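Local coordinates for 33-36 kDa outer membrane protein (Acinetobacter baumannii, PDB 6GIE), which is an outer-membrane beta-barrel porin that probably forms a channel for small solutes across the outer membrane of this bacterium, at residues Leu228-Thr231 with Ser235-Ala238; Pro62-Ala67 with His257-Ile262; Ala143-Leu146 with Leu150-Val153. All blocks are in the same frame, centred on the assembly; numbering follows the deposited sequence.

Contact 1: residues Leu228-Thr231 with Ser235-Ala238. With C8E ((hydroxyethyloxy)tri(ethyloxy)octane), chain E.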
loop_
_atom_site.group_PDB
_atom_site.type_symbol
_atom_site.label_atom_id
_atom_site.label_comp_id
_atom_site.label_asym_id
_atom_site.label_seq_id
_atom_site.Cartn_x
_atom_site.Cartn_y
_atom_site.Cartn_z
ATOM N N LEU A 228 0.653 -1.254 13.779
ATOM C CA LEU A 228 1.062 -2.037 14.939
ATOM C C LEU A 228 0.451 -3.447 14.779
ATOM O O LEU A 228 -0.763 -3.644 14.953
ATOM C CB LEU A 228 0.557 -1.403 16.241
ATOM C CG LEU A 228 0.642 0.124 16.287
ATOM C CD1 LEU A 228 0.191 0.754 17.595
ATOM C CD2 LEU A 228 2.089 0.492 16.073
ATOM N N PHE A 229 1.343 -4.413 14.596
ATOM C CA PHE A 229 1.012 -5.815 14.482
ATOM C C PHE A 229 0.924 -6.398 15.845
ATOM O O PHE A 229 1.900 -6.899 16.368
ATOM C CB PHE A 229 1.996 -6.512 13.557
ATOM C CG PHE A 229 1.911 -5.969 12.196
ATOM C CD1 PHE A 229 0.853 -6.355 11.365
ATOM C CD2 PHE A 229 2.803 -5.019 11.751
ATOM C CE1 PHE A 229 0.710 -5.786 10.117
ATOM C CE2 PHE A 229 2.687 -4.458 10.486
ATOM C CZ PHE A 229 1.626 -4.833 9.657
ATOM N N VAL A 230 -0.229 -6.211 16.481
ATOM C CA VAL A 230 -0.298 -6.588 17.874
ATOM C C VAL A 230 -0.250 -8.105 18.022
ATOM O O VAL A 230 0.139 -8.595 19.068
ATOM C CB VAL A 230 -1.497 -5.986 18.647
ATOM C CG1 VAL A 230 -1.468 -4.455 18.611
ATOM C CG2 VAL A 230 -2.805 -6.542 18.148
ATOM N N THR A 231 -0.652 -8.831 16.976
ATOM C CA THR A 231 -0.233 -10.204 16.790
ATOM C C THR A 231 0.088 -10.287 15.315
ATOM O O THR A 231 -0.214 -9.340 14.598
ATOM C CB THR A 231 -1.376 -11.209 17.043
ATOM O OG1 THR A 231 -2.283 -11.216 15.911
ATOM C CG2 THR A 231 -2.108 -10.912 18.338
ATOM N N SER A 235 -3.769 -6.236 13.025
ATOM C CA SER A 235 -3.017 -4.961 13.043
ATOM C C SER A 235 -3.944 -3.814 13.191
ATOM O O SER A 235 -5.048 -3.850 12.694
ATOM C CB SER A 235 -2.181 -4.754 11.789
ATOM O OG SER A 235 -2.990 -4.592 10.639
ATOM N N VAL A 236 -3.441 -2.769 13.824
ATOM C CA VAL A 236 -4.175 -1.572 13.936
ATOM C C VAL A 236 -3.251 -0.494 13.587
ATOM O O VAL A 236 -2.094 -0.546 13.989
ATOM C CB VAL A 236 -4.748 -1.329 15.366
ATOM C CG1 VAL A 236 -3.672 -1.278 16.424
ATOM C CG2 VAL A 236 -5.493 -0.001 15.382
ATOM N N GLY A 237 -3.744 0.530 12.896
ATOM C CA GLY A 237 -2.811 1.539 12.352
ATOM C C GLY A 237 -3.403 2.899 12.112
ATOM O O GLY A 237 -4.611 3.098 12.279
ATOM N N ALA A 238 -2.534 3.825 11.756
ATOM C CA ALA A 238 -2.929 5.184 11.562
ATOM C C ALA A 238 -2.106 5.826 10.466
ATOM O O ALA A 238 -1.026 5.332 10.104
ATOM C CB ALA A 238 -2.800 5.973 12.890
HETATM C C14 C8E E . -3.199 3.279 16.434
HETATM O O15 C8E E . -2.168 3.610 15.504
HETATM C C16 C8E E . -0.866 3.653 16.092
HETATM C C17 C8E E . 0.132 4.423 15.235
HETATM O O18 C8E E . 0.117 5.825 15.572
HETATM C C19 C8E E . 1.271 6.565 15.153
HETATM C C20 C8E E . 0.972 7.409 13.925
HETATM O O21 C8E E . 1.431 8.731 14.190
#
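Leu228 and Val236 are the hydrogen-bonded pair of an antiparallel beta hairpin, close to the turn that joins strands 220-229 and 234-242 in the wall of the porin barrel. Leu228 N donates to Val236 O at 2.8 Å, and Val236 N returns a bond of 3.0 Å to Leu228 O. Both side chains stand on the detergent-bearing outer face yet meet only lightly, Leu228 CB lying 4.2 Å from Val236 CG1. With chi1 at 59°, Val236 places CG1 between its backbone N and carbonyl carbon, turned to the partner strand, where Val230 CG1 approaches the same methyl at 4.4 Å. The other branch, CG2, leans toward C14 in the polyether chain of the detergent, while C16 of the same molecule touches Leu228 CD1 at 3.4 Å, as expected of a membrane-facing surface.

On the inner face Phe229 and Ser235 form the next, non-hydrogen-bonded pair. The Phe229 ring meets Ser235 obliquely, with CD1 and CE1 equally near Ser235 CB; Pro62, Ala64 and Glu65 cover the ring from the barrel interior. Past Phe229, the centre of an inverse gamma turn, Val230 and Thr231 make a classic beta bulge opposite Leu234. Back between the strands, Ser235 CA makes a CH...O contact of 3.2 Å with Leu228 O.

Contact 2: residues Pro62-Ala67 with His257-Ile262. With C8E ((hydroxyethyloxy)tri(ethyloxy)octane), chain C.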
loop_
_atom_site.group_PDB
_atom_site.type_symbol
_atom_site.label_atom_id
_atom_site.label_comp_id
_atom_site.label_asym_id
_atom_site.label_seq_id
_atom_site.Cartn_x
_atom_site.Cartn_y
_atom_site.Cartn_z
ATOM N N PRO A 62 4.529 -10.525 10.582
ATOM C CA PRO A 62 3.096 -10.217 10.352
ATOM C C PRO A 62 2.584 -10.661 8.943
ATOM O O PRO A 62 3.277 -10.411 7.892
ATOM C CB PRO A 62 3.063 -8.703 10.469
ATOM C CG PRO A 62 4.499 -8.231 10.184
ATOM C CD PRO A 62 5.384 -9.326 10.678
ATOM N N LEU A 63 1.406 -11.303 8.877
ATOM C CA LEU A 63 0.945 -11.894 7.604
ATOM C C LEU A 63 0.671 -10.778 6.620
ATOM O O LEU A 63 0.959 -10.921 5.416
ATOM C CB LEU A 63 -0.306 -12.752 7.755
ATOM C CG LEU A 63 -0.304 -14.037 8.574
ATOM C CD1 LEU A 63 -1.723 -14.581 8.750
ATOM C CD2 LEU A 63 0.529 -15.086 7.923
ATOM N N ALA A 64 0.179 -9.625 7.086
ATOM C CA ALA A 64 -0.109 -8.565 6.099
ATOM C C ALA A 64 1.105 -8.166 5.224
ATOM O O ALA A 64 0.899 -7.708 4.095
ATOM C CB ALA A 64 -0.707 -7.320 6.752
ATOM N N GLU A 65 2.337 -8.322 5.757
ATOM C CA GLU A 65 3.521 -7.802 5.123
ATOM C C GLU A 65 4.415 -8.909 4.586
ATOM O O GLU A 65 5.587 -8.702 4.383
ATOM C CB GLU A 65 4.355 -6.952 6.123
ATOM C CG GLU A 65 3.683 -5.654 6.516
ATOM C CD GLU A 65 3.476 -4.649 5.377
ATOM O OE1 GLU A 65 4.156 -4.699 4.325
ATOM O OE2 GLU A 65 2.551 -3.808 5.506
ATOM N N ALA A 66 3.858 -10.083 4.363
ATOM C CA ALA A 66 4.650 -11.248 3.959
ATOM C C ALA A 66 5.314 -11.035 2.610
ATOM O O ALA A 66 6.458 -11.545 2.417
ATOM C CB ALA A 66 3.764 -12.506 3.918
ATOM N N ALA A 67 4.655 -10.293 1.692
ATOM C CA ALA A 67 5.252 -10.109 0.317
ATOM C C ALA A 67 6.530 -9.263 0.437
ATOM O O ALA A 67 7.639 -9.609 -0.098
ATOM C CB ALA A 67 4.287 -9.467 -0.683
ATOM N N HIS A 257 -6.985 2.461 10.696
ATOM C CA HIS A 257 -7.102 1.299 9.848
ATOM C C HIS A 257 -6.946 0.068 10.697
ATOM O O HIS A 257 -6.090 0.028 11.555
ATOM C CB HIS A 257 -5.970 1.274 8.809
ATOM C CG HIS A 257 -5.877 2.540 8.052
ATOM N ND1 HIS A 257 -5.024 3.552 8.429
ATOM C CD2 HIS A 257 -6.656 3.045 7.061
ATOM C CE1 HIS A 257 -5.216 4.590 7.631
ATOM N NE2 HIS A 257 -6.207 4.311 6.799
ATOM N N THR A 258 -7.650 -0.975 10.330
ATOM C CA THR A 258 -7.625 -2.178 11.081
ATOM C C THR A 258 -7.589 -3.303 10.084
ATOM O O THR A 258 -8.223 -3.185 9.004
ATOM C CB THR A 258 -8.930 -2.190 11.904
ATOM O OG1 THR A 258 -8.710 -2.606 13.246
ATOM C CG2 THR A 258 -9.957 -2.903 11.298
ATOM N N GLN A 259 -6.877 -4.386 10.426
ATOM C CA GLN A 259 -6.959 -5.541 9.627
ATOM C C GLN A 259 -6.749 -6.825 10.399
ATOM O O GLN A 259 -5.894 -6.878 11.307
ATOM C CB GLN A 259 -5.989 -5.433 8.417
ATOM C CG GLN A 259 -5.999 -6.666 7.506
ATOM C CD GLN A 259 -5.107 -6.551 6.281
ATOM O OE1 GLN A 259 -5.511 -6.938 5.176
ATOM N NE2 GLN A 259 -3.880 -6.059 6.466
ATOM N N TYR A 260 -7.554 -7.853 10.073
ATOM C CA TYR A 260 -7.435 -9.121 10.797
ATOM C C TYR A 260 -7.490 -10.304 9.873
ATOM O O TYR A 260 -8.431 -10.434 9.104
ATOM C CB TYR A 260 -8.536 -9.300 11.876
ATOM C CG TYR A 260 -8.455 -10.665 12.614
ATOM C CD1 TYR A 260 -7.355 -10.991 13.400
ATOM C CD2 TYR A 260 -9.444 -11.606 12.497
ATOM C CE1 TYR A 260 -7.243 -12.226 14.040
ATOM C CE2 TYR A 260 -9.374 -12.840 13.146
ATOM C CZ TYR A 260 -8.268 -13.154 13.921
ATOM O OH TYR A 260 -8.169 -14.370 14.577
ATOM N N PHE A 261 -6.509 -11.195 9.990
ATOM C CA PHE A 261 -6.509 -12.436 9.219
ATOM C C PHE A 261 -7.246 -13.484 10.003
ATOM O O PHE A 261 -6.759 -13.961 10.990
ATOM C CB PHE A 261 -5.086 -12.922 8.962
ATOM C CG PHE A 261 -4.441 -12.289 7.802
ATOM C CD1 PHE A 261 -3.941 -10.981 7.902
ATOM C CD2 PHE A 261 -4.281 -12.991 6.610
ATOM C CE1 PHE A 261 -3.310 -10.391 6.820
ATOM C CE2 PHE A 261 -3.647 -12.404 5.528
ATOM C CZ PHE A 261 -3.150 -11.104 5.644
ATOM N N ILE A 262 -8.433 -13.845 9.551
ATOM C CA ILE A 262 -9.253 -14.890 10.197
ATOM C C ILE A 262 -8.532 -16.224 10.020
ATOM O O ILE A 262 -8.504 -17.037 10.906
ATOM C CB ILE A 262 -10.660 -14.945 9.542
ATOM C CG1 ILE A 262 -11.384 -13.612 9.714
ATOM C CG2 ILE A 262 -11.474 -16.116 10.069
ATOM C CD1 ILE A 262 -12.653 -13.516 8.926
HETATM C C6 C8E C . -10.299 -6.134 14.368
HETATM C C7 C8E C . -10.757 -5.287 13.217
HETATM C C8 C8E C . -10.713 -6.037 11.903
HETATM O O9 C8E C . -12.024 -6.055 11.298
HETATM C C10 C8E C . -12.497 -4.835 10.739
HETATM C C11 C8E C . -13.928 -4.951 10.228
HETATM O O12 C8E C . -14.956 -4.368 11.054
HETATM C C13 C8E C . -14.599 -3.346 11.942
HETATM C C14 C8E C . -15.698 -2.335 12.181
HETATM O O15 C8E C . -14.913 -1.162 12.386
HETATM C C16 C8E C . -15.552 0.074 12.483
HETATM C C17 C8E C . -14.597 1.097 11.896
HETATM O O18 C8E C . -13.235 0.752 12.114
HETATM C C19 C8E C . -12.380 1.642 11.383
HETATM C C20 C8E C . -10.915 1.281 11.617
HETATM O O21 C8E C . -10.342 2.118 12.631
#
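Leu63 sets its CB over the centre of one face of the Phe261 ring, joining a short 3-10 turn folded into the lumen of the beta barrel to the inner face of wall strand 252-261. This is a CH-pi contact: Leu63 CB stands 3.8 Å from the ring centroid and only 6° off the ring normal. The rest of the leucine crosses the ring obliquely, and its CD1 reaches the root of the aromatic, 3.7 Å from Phe261 CG. At the far end of the ring the backbone takes over, with Ala64 N 3.6 Å from Phe261 CE1 in an oblique approach. The Ala64 methyl then fills the angle between two side chains of the strand, 4.0 Å from Phe261 CE1 and 3.4 Å from Gln259 NE2. Gln259 gets there by full extension, CG opposite the backbone N at chi1 179°, and its OE1 is hydrogen-bonded to Lys293.

Behind this first shell the turn is held partly by its own backbone: Glu65 N bonds to Pro62 O at 3.1 Å and Ala66 N to Leu63 O at 3.2 Å. Leu63 also pairs through its backbone with Pro232, and its O accepts a hydrogen bond from Arg295 NH1. Glu65 is the N-cap residue of helix 66-69, and its carboxylate forms a salt bridge with Lys196. Because the turn occupies the barrel interior, it would be expected to narrow the channel at this level. Thr258 and Tyr260 point to the other side of the strand, where Tyr260 CB lies 3.9 Å from C8 of a bound detergent.

Contact 3: residues Ala143-Leu146 with Leu150-Val153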
loop_
_atom_site.group_PDB
_atom_site.type_symbol
_atom_site.label_atom_id
_atom_site.label_comp_id
_atom_site.label_asym_id
_atom_site.label_seq_id
_atom_site.Cartn_x
_atom_site.Cartn_y
_atom_site.Cartn_z
ATOM N N ALA A 143 16.703 0.950 -2.986
ATOM C CA ALA A 143 17.508 -0.102 -2.394
ATOM C C ALA A 143 17.035 -0.442 -0.981
ATOM O O ALA A 143 16.412 0.380 -0.324
ATOM C CB ALA A 143 18.994 0.351 -2.395
ATOM N N MET A 144 17.317 -1.670 -0.549
ATOM C CA MET A 144 17.178 -2.070 0.834
ATOM C C MET A 144 18.474 -1.776 1.594
ATOM O O MET A 144 19.434 -2.589 1.649
ATOM C CB MET A 144 16.766 -3.525 0.981
ATOM C CG MET A 144 15.236 -3.570 1.120
ATOM S SD MET A 144 14.526 -5.181 1.038
ATOM C CE MET A 144 15.117 -6.104 2.475
ATOM N N LEU A 145 18.486 -0.604 2.193
ATOM C CA LEU A 145 19.667 -0.138 2.894
ATOM C C LEU A 145 19.981 -0.992 4.119
ATOM O O LEU A 145 21.111 -1.053 4.524
ATOM C CB LEU A 145 19.525 1.350 3.237
ATOM C CG LEU A 145 19.383 2.290 2.019
ATOM C CD1 LEU A 145 19.465 3.745 2.463
ATOM C CD2 LEU A 145 20.427 2.068 0.924
ATOM N N LEU A 146 18.989 -1.645 4.709
ATOM C CA LEU A 146 19.225 -2.583 5.784
ATOM C C LEU A 146 18.174 -3.609 5.501
ATOM O O LEU A 146 17.269 -3.355 4.751
ATOM C CB LEU A 146 19.032 -1.953 7.192
ATOM C CG LEU A 146 20.065 -0.981 7.802
ATOM C CD1 LEU A 146 19.628 -0.541 9.201
ATOM C CD2 LEU A 146 21.422 -1.616 7.936
ATOM N N LEU A 150 13.362 -0.414 2.981
ATOM C CA LEU A 150 13.407 0.005 1.629
ATOM C C LEU A 150 13.372 1.527 1.521
ATOM O O LEU A 150 12.469 2.205 2.066
ATOM C CB LEU A 150 12.203 -0.609 0.857
ATOM C CG LEU A 150 11.916 -0.174 -0.589
ATOM C CD1 LEU A 150 13.052 -0.482 -1.555
ATOM C CD2 LEU A 150 10.642 -0.911 -1.092
ATOM N N VAL A 151 14.319 2.054 0.760
ATOM C CA VAL A 151 14.225 3.412 0.281
ATOM C C VAL A 151 14.147 3.443 -1.267
ATOM O O VAL A 151 14.970 2.835 -1.932
ATOM C CB VAL A 151 15.466 4.185 0.702
ATOM C CG1 VAL A 151 15.322 5.641 0.309
ATOM C CG2 VAL A 151 15.654 4.007 2.162
ATOM N N ALA A 152 13.234 4.253 -1.794
ATOM C CA ALA A 152 12.964 4.334 -3.232
ATOM C C ALA A 152 12.644 5.760 -3.679
ATOM O O ALA A 152 11.934 6.483 -3.002
ATOM C CB ALA A 152 11.842 3.439 -3.595
ATOM N N VAL A 153 13.251 6.163 -4.791
ATOM C CA VAL A 153 12.990 7.458 -5.368
ATOM C C VAL A 153 12.452 7.207 -6.769
ATOM O O VAL A 153 12.811 6.225 -7.390
ATOM C CB VAL A 153 14.280 8.310 -5.500
ATOM C CG1 VAL A 153 14.827 8.672 -4.120
ATOM C CG2 VAL A 153 15.319 7.562 -6.309
#
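Ala143 and Val151 exchange two backbone hydrogen bonds, the hydrogen-bonded pair of an antiparallel beta hairpin formed by strands 135-146 and 149-157 of the barrel wall. Val151 N to Ala143 O measures 2.9 Å and is nearly straight at 167°, whereas Ala143 N to Val151 O, though shorter at 2.8 Å, is more bent at 151°. In both, the donor lies almost in line with the acceptor carbonyl. The two carbonyl oxygens thus end up 3.3 Å apart, Ala143 O to Val151 O, two acceptors brought together by the ring of bonds. The ladder goes on toward Val153, which pairs through its backbone with Ala141, while on the other side of the strand Leu150 and Ala152 make backbone hydrogen bonds with Lys196 and Arg194 of strand 190-200.

Packing follows on both faces. Among the buried residues of one face, Met144 CG rests 4.0 Å from Leu150 CA, and the Met144 side chain also touches Gln71 and Pro111. Leu150 CG is anti to the backbone N, and the turn at chi2 (61°) brings CD1 back to 3.7 Å from Ala143 O; Arg194 lies against the same side chain. The face of Ala143 and Val151 is the more accessible one and, in a porin, probably looks toward the membrane. Here Leu145, at the corner where the chain turns, crosses the Val151 side chain at a slant, its CD1 coming to 3.8 Å from Val151 CG2.

How the contacts relate
All three contacts belong to the antiparallel wall of the barrel or to what lies inside it. Along the chain, contact 2 closes a long loop from 62-67 to 257-262, and both hairpin contacts fall within it, contact 3 before contact 1. Contacts 1 and 2 have centres 9 Å apart and touch: strands 234-242 and 252-261 are neighbours, with Ser235 N probably hydrogen-bonded to Gln259 O, and Phe229 packs on Pro62. The inward turn 62-67 therefore packs against two strands of the wall, 220-229 and 252-261, that have strand 234-242 between them. Contact 3 is a separate hairpin, its centre 23 Å from that of contact 1 and 22 Å from that of contact 2, without touching either.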